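Local atomic coordinates of CysQ, sulfite synthesis pathway protein (Bacteroides thetaiotaomicron VPI-5482, PDB entry 3B8B), a protein that probably hydrolyses adenosine 3',5'-bisphosphate to AMP and phosphate with the help of magnesium, as a CysQ member of the inositol monophosphatase superfamily. Residues Ala185-His197 against Leu209-Gly222. Numbering follows the deposited sequence.
Sequences ARDHFIAVASRSH and LKKKHGNVELISSG. With SO4 (sulfate ion), chain C; SO4 (sulfate ion), chain F.
His188 NE2 donates to Glu217 OE1 at 2.8 Å, a nearly straight bond that lies close to the ring plane and meets the carboxylate on its anti side, 22° out of plane. Glu217 gets there with CG anti to its backbone N (chi1 -180°) and the chain extended beyond; the same oxygen also lies 3.6 Å from Ile190 CD1, whose side chain runs alongside in the same direction. On the sheet face that carries Ile190, Val192, Glu217 and Ile219, Ile190 CG2 touches Ile219 CG1 (3.7 Å), which also packs against Val192, and Leu229 of helix 225-232 continues the layer.

On the face with Phe189, Ala191 and Leu218, the rings of Phe189 and His213 stack face to face, their planes only 8° apart and their centroids at 3.5 Å. His213 ND1 donates in its ring plane to O3 of the chain C sulfate (2.9 Å), an ion probably from the crystallisation liquor, a bond that would help hold the ring's rotation, while the aliphatic part of Lys212 lies over the opposite face. Next to this stack, Ala191 CB meets Leu218 CD1 and Leu209 CD1, so the end of the helix seats on the sheet.

Between the two faces the backbones form a parallel ladder: Glu217 N and Ile219 N donate to Phe189 O and Ala191 O, and Ala191 N and Ala193 N return bonds to Glu217 O and Ile219 O. Beyond it, Arg195 NE makes a salt bridge with Glu112. Strand 189-193, helix 200-212 and strand 216-220 thus make a classic beta-alpha-beta crossover.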
ATOM      1  N   ALA A 185       0.969  22.626   8.014  1.00 44.44           N
ATOM      2  CA  ALA A 185       0.874  22.669   9.472  1.00 43.42           C
ATOM      3  C   ALA A 185      -0.585  22.834   9.938  1.00 42.71           C
ATOM      4  O   ALA A 185      -1.394  23.531   9.319  1.00 43.36           O
ATOM      5  CB  ALA A 185       1.755  23.795  10.043  1.00 43.81           C
ATOM      6  N   ARG A 186      -0.897  22.148  11.029  1.00 41.45           N
ATOM      7  CA  ARG A 186      -2.218  22.198  11.622  0.50 39.86           C
ATOM      8  C   ARG A 186      -1.974  22.059  13.100  1.00 40.01           C
ATOM      9  O   ARG A 186      -0.919  21.556  13.527  1.00 41.15           O
ATOM     10  CB  ARG A 186      -3.130  21.091  11.061  0.50 39.92           C
ATOM     11  CG  ARG A 186      -2.437  19.751  10.873  0.50 38.61           C
ATOM     12  CD  ARG A 186      -3.268  18.706  10.115  0.50 37.29           C
ATOM     13  NE  ARG A 186      -2.448  17.503   9.939  0.50 34.12           N
ATOM     14  CZ  ARG A 186      -2.200  16.611  10.897  0.50 31.20           C
ATOM     15  NH1 ARG A 186      -2.733  16.754  12.097  0.50 28.98           N
ATOM     16  NH2 ARG A 186      -1.412  15.574  10.664  0.50 31.42           N
ATOM     17  N   ASP A 187      -2.901  22.524  13.895  1.00 37.77           N
ATOM     18  CA  ASP A 187      -2.647  22.487  15.301  1.00 36.97           C
ATOM     19  C   ASP A 187      -3.501  21.423  15.893  1.00 34.15           C
ATOM     20  O   ASP A 187      -3.600  21.349  17.116  1.00 36.52           O
ATOM     21  CB  ASP A 187      -2.913  23.851  15.956  1.00 37.54           C
ATOM     22  CG  ASP A 187      -4.374  24.252  15.894  1.00 39.46           C
ATOM     23  OD1 ASP A 187      -5.162  23.525  15.229  1.00 41.53           O
ATOM     24  OD2 ASP A 187      -4.712  25.297  16.499  1.00 41.51           O
ATOM     25  N   HIS A 188      -4.133  20.583  15.054  1.00 29.88           N
ATOM     26  CA  HIS A 188      -5.007  19.608  15.635  1.00 26.37           C
ATOM     27  C   HIS A 188      -4.571  18.201  15.283  1.00 24.18           C
ATOM     28  O   HIS A 188      -3.848  17.990  14.325  1.00 23.17           O
ATOM     29  CB  HIS A 188      -6.468  19.909  15.306  1.00 25.63           C
ATOM     30  CG  HIS A 188      -6.918  19.462  13.962  1.00 23.57           C
ATOM     31  ND1 HIS A 188      -6.715  20.202  12.818  1.00 20.21           N
ATOM     32  CD2 HIS A 188      -7.652  18.388  13.594  1.00 24.34           C
ATOM     33  CE1 HIS A 188      -7.257  19.571  11.792  1.00 23.47           C
ATOM     34  NE2 HIS A 188      -7.844  18.473  12.241  1.00 22.87           N
ATOM     35  N   PHE A 189      -5.003  17.275  16.123  1.00 23.13           N
ATOM     36  CA  PHE A 189      -4.622  15.876  16.047  1.00 21.92           C
ATOM     37  C   PHE A 189      -5.612  15.138  15.168  1.00 21.65           C
ATOM     38  O   PHE A 189      -6.822  15.244  15.366  1.00 20.79           O
ATOM     39  CB  PHE A 189      -4.645  15.267  17.434  1.00 22.89           C
ATOM     40  CG  PHE A 189      -4.147  13.873  17.484  1.00 23.60           C
ATOM     41  CD1 PHE A 189      -2.781  13.622  17.579  1.00 25.65           C
ATOM     42  CD2 PHE A 189      -5.024  12.793  17.425  1.00 25.03           C
ATOM     43  CE1 PHE A 189      -2.297  12.324  17.627  1.00 26.47           C
ATOM     44  CE2 PHE A 189      -4.530  11.485  17.457  1.00 25.66           C
ATOM     45  CZ  PHE A 189      -3.168  11.263  17.549  1.00 24.71           C
ATOM     46  N   ILE A 190      -5.104  14.349  14.238  1.00 19.87           N
ATOM     47  CA  ILE A 190      -5.976  13.585  13.341  1.00 20.27           C
ATOM     48  C   ILE A 190      -5.651  12.097  13.385  1.00 19.46           C
ATOM     49  O   ILE A 190      -4.499  11.705  13.205  1.00 19.52           O
ATOM     50  CB  ILE A 190      -5.863  14.064  11.878  1.00 19.44           C
ATOM     51  CG1 ILE A 190      -6.270  15.538  11.766  1.00 21.48           C
ATOM     52  CG2 ILE A 190      -6.691  13.169  10.891  1.00 20.10           C
ATOM     53  CD1 ILE A 190      -6.046  16.116  10.384  1.00 22.00           C
ATOM     54  N   ALA A 191      -6.685  11.277  13.579  1.00 18.83           N
ATOM     55  CA  ALA A 191      -6.570   9.840  13.467  1.00 18.94           C
ATOM     56  C   ALA A 191      -7.364   9.369  12.262  1.00 19.56           C
ATOM     57  O   ALA A 191      -8.369   9.974  11.894  1.00 19.06           O
ATOM     58  CB  ALA A 191      -7.079   9.137  14.755  1.00 18.81           C
ATOM     59  N   VAL A 192      -6.919   8.304  11.602  0.50 19.60           N
ATOM     60  CA  VAL A 192      -7.660   7.781  10.446  0.50 19.73           C
ATOM     61  C   VAL A 192      -8.103   6.342  10.705  0.50 20.31           C
ATOM     62  O   VAL A 192      -7.379   5.540  11.288  0.50 19.95           O
ATOM     63  CB  VAL A 192      -6.855   7.920   9.112  0.50 19.72           C
ATOM     64  CG1 VAL A 192      -5.539   7.128   9.187  0.50 18.95           C
ATOM     65  CG2 VAL A 192      -7.711   7.512   7.884  0.50 18.57           C
ATOM     66  N   ALA A 193      -9.325   6.054  10.277  1.00 21.24           N
ATOM     67  CA  ALA A 193      -9.975   4.755  10.405  1.00 21.85           C
ATOM     68  C   ALA A 193     -10.510   4.260   9.091  1.00 22.94           C
ATOM     69  O   ALA A 193     -10.695   5.000   8.138  1.00 21.63           O
ATOM     70  CB  ALA A 193     -11.100   4.835  11.365  1.00 23.04           C
ATOM     71  N   SER A 194     -10.754   2.953   9.049  1.00 24.26           N
ATOM     72  CA  SER A 194     -11.402   2.336   7.906  1.00 25.55           C
ATOM     73  C   SER A 194     -12.825   2.899   7.697  1.00 24.88           C
ATOM     74  O   SER A 194     -13.432   3.459   8.610  1.00 23.95           O
ATOM     75  CB  SER A 194     -11.486   0.813   8.128  1.00 26.69           C
ATOM     76  OG  SER A 194     -12.159   0.174   7.027  1.00 28.88           O
ATOM     77  N   ARG A 195     -13.341   2.712   6.483  1.00 25.44           N
ATOM     78  CA  ARG A 195     -14.742   3.057   6.193  0.50 26.57           C
ATOM     79  C   ARG A 195     -15.644   1.862   6.419  1.00 27.47           C
ATOM     80  O   ARG A 195     -16.871   2.009   6.380  1.00 29.55           O
ATOM     81  CB  ARG A 195     -14.967   3.534   4.749  0.50 26.31           C
ATOM     82  CG  ARG A 195     -14.654   4.982   4.513  0.50 23.52           C
ATOM     83  CD  ARG A 195     -13.494   5.122   3.577  0.50 22.17           C
ATOM     84  NE  ARG A 195     -13.833   4.729   2.208  0.50 19.64           N
ATOM     85  CZ  ARG A 195     -14.276   5.564   1.261  0.50 19.46           C
ATOM     86  NH1 ARG A 195     -14.491   6.847   1.527  0.50 18.46           N
ATOM     87  NH2 ARG A 195     -14.514   5.109   0.036  0.50 19.86           N
ATOM     88  N   SER A 196     -15.045   0.697   6.652  1.00 28.74           N
ATOM     89  CA  SER A 196     -15.740  -0.554   6.981  1.00 30.45           C
ATOM     90  C   SER A 196     -15.918  -0.621   8.506  1.00 30.64           C
ATOM     91  O   SER A 196     -15.446   0.246   9.242  1.00 31.05           O
ATOM     92  CB  SER A 196     -14.882  -1.745   6.539  1.00 31.70           C
ATOM     93  OG  SER A 196     -14.603  -1.778   5.134  1.00 37.25           O
ATOM     94  N   HIS A 197     -16.615  -1.636   8.987  1.00 31.32           N
ATOM     95  CA  HIS A 197     -16.799  -1.886  10.422  0.50 30.47           C
ATOM     96  C   HIS A 197     -15.437  -1.926  11.116  1.00 30.04           C
ATOM     97  O   HIS A 197     -14.561  -2.673  10.661  1.00 32.14           O
ATOM     98  CB  HIS A 197     -17.563  -3.221  10.588  0.50 31.31           C
ATOM     99  CG  HIS A 197     -17.251  -3.982  11.843  0.50 31.72           C
ATOM    100  ND1 HIS A 197     -17.976  -3.838  13.007  0.50 33.08           N
ATOM    101  CD2 HIS A 197     -16.328  -4.941  12.093  0.50 33.10           C
ATOM    102  CE1 HIS A 197     -17.491  -4.653  13.928  0.50 32.55           C
ATOM    103  NE2 HIS A 197     -16.490  -5.333  13.399  0.50 32.59           N
ATOM    104  N   LEU A 209      -7.579   7.807  22.354  1.00 22.00           N
ATOM    105  CA  LEU A 209      -6.963   8.953  21.629  1.00 22.40           C
ATOM    106  C   LEU A 209      -7.866  10.179  21.778  1.00 22.23           C
ATOM    107  O   LEU A 209      -7.390  11.304  21.976  1.00 22.01           O
ATOM    108  CB  LEU A 209      -6.763   8.665  20.146  1.00 22.31           C
ATOM    109  CG  LEU A 209      -5.683   7.689  19.697  1.00 24.50           C
ATOM    110  CD1 LEU A 209      -5.798   7.415  18.214  1.00 24.59           C
ATOM    111  CD2 LEU A 209      -4.277   8.167  20.121  1.00 29.07           C
ATOM    112  N   LYS A 210      -9.168   9.964  21.662  1.00 21.92           N
ATOM    113  CA  LYS A 210     -10.132  11.078  21.715  1.00 22.52           C
ATOM    114  C   LYS A 210     -10.138  11.728  23.083  1.00 23.68           C
ATOM    115  O   LYS A 210     -10.346  12.934  23.207  1.00 24.12           O
ATOM    116  CB  LYS A 210     -11.530  10.605  21.343  1.00 22.18           C
ATOM    117  CG  LYS A 210     -11.702  10.265  19.862  1.00 21.95           C
ATOM    118  CD  LYS A 210     -13.001   9.549  19.621  1.00 21.72           C
ATOM    119  CE  LYS A 210     -13.386   9.550  18.161  1.00 21.17           C
ATOM    120  NZ  LYS A 210     -14.716   8.854  17.949  1.00 21.01           N
ATOM    121  N   LYS A 211      -9.914  10.925  24.119  1.00 24.63           N
ATOM    122  CA  LYS A 211      -9.814  11.444  25.482  1.00 27.63           C
ATOM    123  C   LYS A 211      -8.484  12.181  25.707  1.00 26.89           C
ATOM    124  O   LYS A 211      -8.453  13.181  26.425  1.00 28.57           O
ATOM    125  CB  LYS A 211      -9.972  10.294  26.483  1.00 27.71           C
ATOM    126  CG  LYS A 211     -10.149  10.770  27.898  1.00 31.79           C
ATOM    127  CD  LYS A 211     -10.113   9.633  28.921  1.00 32.23           C
ATOM    128  CE  LYS A 211     -10.075  10.207  30.353  1.00 35.85           C
ATOM    129  NZ  LYS A 211     -10.799  11.539  30.468  1.00 40.22           N
ATOM    130  N   LYS A 212      -7.411  11.697  25.110  1.00 27.05           N
ATOM    131  CA  LYS A 212      -6.067  12.248  25.309  1.00 27.21           C
ATOM    132  C   LYS A 212      -5.873  13.570  24.572  1.00 26.43           C
ATOM    133  O   LYS A 212      -5.201  14.475  25.074  1.00 26.44           O
ATOM    134  CB  LYS A 212      -5.011  11.242  24.852  1.00 28.14           C
ATOM    135  CG  LYS A 212      -3.560  11.751  24.860  1.00 29.58           C
ATOM    136  CD  LYS A 212      -2.587  10.719  24.293  1.00 32.20           C
ATOM    137  CE  LYS A 212      -1.121  11.134  24.476  1.00 34.83           C
ATOM    138  NZ  LYS A 212      -0.738  11.228  25.917  1.00 40.44           N
ATOM    139  N   HIS A 213      -6.487  13.695  23.399  1.00 24.36           N
ATOM    140  CA  HIS A 213      -6.264  14.852  22.533  1.00 24.34           C
ATOM    141  C   HIS A 213      -7.467  15.765  22.482  1.00 23.54           C
ATOM    142  O   HIS A 213      -8.519  15.397  21.945  1.00 23.59           O
ATOM    143  CB  HIS A 213      -5.941  14.355  21.123  1.00 24.06           C
ATOM    144  CG  HIS A 213      -4.646  13.628  21.047  1.00 25.31           C
ATOM    145  ND1 HIS A 213      -3.436  14.280  20.957  1.00 25.68           N
ATOM    146  CD2 HIS A 213      -4.363  12.307  21.115  1.00 26.08           C
ATOM    147  CE1 HIS A 213      -2.463  13.384  20.939  1.00 27.17           C
ATOM    148  NE2 HIS A 213      -2.999  12.182  21.026  1.00 26.37           N
ATOM    149  N   GLY A 214      -7.291  16.994  22.962  1.00 21.37           N
ATOM    150  CA  GLY A 214      -8.397  17.921  23.061  1.00 21.11           C
ATOM    151  C   GLY A 214      -8.983  18.354  21.726  1.00 20.71           C
ATOM    152  O   GLY A 214     -10.181  18.658  21.646  1.00 21.99           O
ATOM    153  N   ASN A 215      -8.149  18.432  20.704  1.00 19.55           N
ATOM    154  CA  ASN A 215      -8.545  19.018  19.420  1.00 20.76           C
ATOM    155  C   ASN A 215      -8.576  17.928  18.348  1.00 19.93           C
ATOM    156  O   ASN A 215      -8.008  18.067  17.258  1.00 24.48           O
ATOM    157  CB  ASN A 215      -7.549  20.124  19.045  1.00 21.22           C
ATOM    158  CG  ASN A 215      -8.160  21.231  18.189  1.00 25.17           C
ATOM    159  OD1 ASN A 215      -7.487  22.235  17.871  1.00 29.66           O
ATOM    160  ND2 ASN A 215      -9.433  21.090  17.857  1.00 23.65           N
ATOM    161  N   VAL A 216      -9.288  16.856  18.620  1.00 19.06           N
ATOM    162  CA  VAL A 216      -9.207  15.667  17.797  1.00 17.98           C
ATOM    163  C   VAL A 216     -10.207  15.667  16.622  1.00 17.94           C
ATOM    164  O   VAL A 216     -11.359  16.111  16.765  1.00 17.37           O
ATOM    165  CB  VAL A 216      -9.422  14.419  18.676  1.00 18.43           C
ATOM    166  CG1 VAL A 216     -10.801  14.452  19.372  1.00 18.70           C
ATOM    167  CG2 VAL A 216      -9.191  13.126  17.860  1.00 18.91           C
ATOM    168  N   GLU A 217      -9.739  15.165  15.483  1.00 17.72           N
ATOM    169  CA  GLU A 217     -10.575  14.872  14.324  1.00 18.02           C
ATOM    170  C   GLU A 217     -10.308  13.440  13.856  1.00 18.42           C
ATOM    171  O   GLU A 217      -9.178  12.987  13.857  1.00 18.63           O
ATOM    172  CB  GLU A 217     -10.290  15.848  13.174  1.00 17.15           C
ATOM    173  CG  GLU A 217     -11.148  15.599  11.898  1.00 17.99           C
ATOM    174  CD  GLU A 217     -10.693  16.373  10.670  1.00 22.04           C
ATOM    175  OE1 GLU A 217      -9.578  16.944  10.688  1.00 23.72           O
ATOM    176  OE2 GLU A 217     -11.432  16.378   9.647  1.00 20.86           O
ATOM    177  N   LEU A 218     -11.360  12.756  13.431  1.00 17.81           N
ATOM    178  CA  LEU A 218     -11.242  11.452  12.790  1.00 18.18           C
ATOM    179  C   LEU A 218     -11.535  11.620  11.308  1.00 19.37           C
ATOM    180  O   LEU A 218     -12.473  12.310  10.957  1.00 19.51           O
ATOM    181  CB  LEU A 218     -12.236  10.467  13.390  1.00 18.74           C
ATOM    182  CG  LEU A 218     -11.711   9.586  14.518  1.00 20.88           C
ATOM    183  CD1 LEU A 218     -10.748   8.516  13.949  1.00 21.42           C
ATOM    184  CD2 LEU A 218     -11.029  10.466  15.600  1.00 20.13           C
ATOM    185  N   ILE A 219     -10.744  10.980  10.467  1.00 19.01           N
ATOM    186  CA  ILE A 219     -10.998  10.885   9.033  1.00 19.75           C
ATOM    187  C   ILE A 219     -10.962   9.412   8.609  1.00 20.59           C
ATOM    188  O   ILE A 219     -10.550   8.560   9.380  1.00 20.15           O
ATOM    189  CB  ILE A 219     -10.019  11.731   8.227  1.00 20.10           C
ATOM    190  CG1 ILE A 219      -8.579  11.202   8.335  1.00 20.98           C
ATOM    191  CG2 ILE A 219     -10.137  13.231   8.639  1.00 19.88           C
ATOM    192  CD1 ILE A 219      -7.548  11.877   7.445  1.00 22.03           C
ATOM    193  N   SER A 220     -11.437   9.112   7.400  1.00 20.47           N
ATOM    194  CA  SER A 220     -11.463   7.717   6.967  1.00 20.60           C
ATOM    195  C   SER A 220     -11.173   7.622   5.489  1.00 20.74           C
ATOM    196  O   SER A 220     -11.495   8.533   4.722  1.00 20.86           O
ATOM    197  CB  SER A 220     -12.795   7.035   7.282  1.00 21.76           C
ATOM    198  OG  SER A 220     -13.884   7.659   6.586  1.00 24.03           O
ATOM    199  N   SER A 221     -10.524   6.536   5.109  1.00 20.58           N
ATOM    200  CA  SER A 221     -10.161   6.288   3.706  0.50 21.00           C
ATOM    201  C   SER A 221     -10.018   4.793   3.528  1.00 20.48           C
ATOM    202  O   SER A 221      -9.836   4.040   4.497  1.00 20.21           O
ATOM    203  CB  SER A 221      -8.830   6.947   3.264  0.50 21.55           C
ATOM    204  OG  SER A 221      -8.963   8.321   2.968  0.50 23.11           O
ATOM    205  N   GLY A 222     -10.156   4.365   2.276  1.00 20.46           N
ATOM    206  CA  GLY A 222     -10.057   2.969   1.941  1.00 20.75           C
ATOM    207  C   GLY A 222      -8.626   2.415   1.930  1.00 20.01           C
ATOM    208  O   GLY A 222      -7.667   3.119   1.601  1.00 20.59           O
TER
HETATM  209  S   SO4 C 270      -4.545  18.108  20.223  0.80 42.24           S
HETATM  210  O1  SO4 C 270      -4.050  18.837  19.035  0.80 42.93           O
HETATM  211  O2  SO4 C 270      -5.798  17.454  19.897  0.80 41.81           O
HETATM  212  O3  SO4 C 270      -3.519  17.122  20.636  0.80 41.07           O
HETATM  213  O4  SO4 C 270      -4.790  19.079  21.293  0.80 44.85           O
HETATM  214  S   SO4 F 273     -18.808  -3.514   6.696  1.00 92.44           S
HETATM  215  O1  SO4 F 273     -19.133  -4.078   5.385  1.00 92.48           O
HETATM  216  O2  SO4 F 273     -19.767  -3.980   7.697  1.00 92.78           O
HETATM  217  O3  SO4 F 273     -17.473  -3.950   7.090  1.00 92.06           O
HETATM  218  O4  SO4 F 273     -18.873  -2.054   6.628  1.00 92.56           O
HETATM  219  O   HOH W   1     -11.407   1.285   5.017  1.00 42.45           O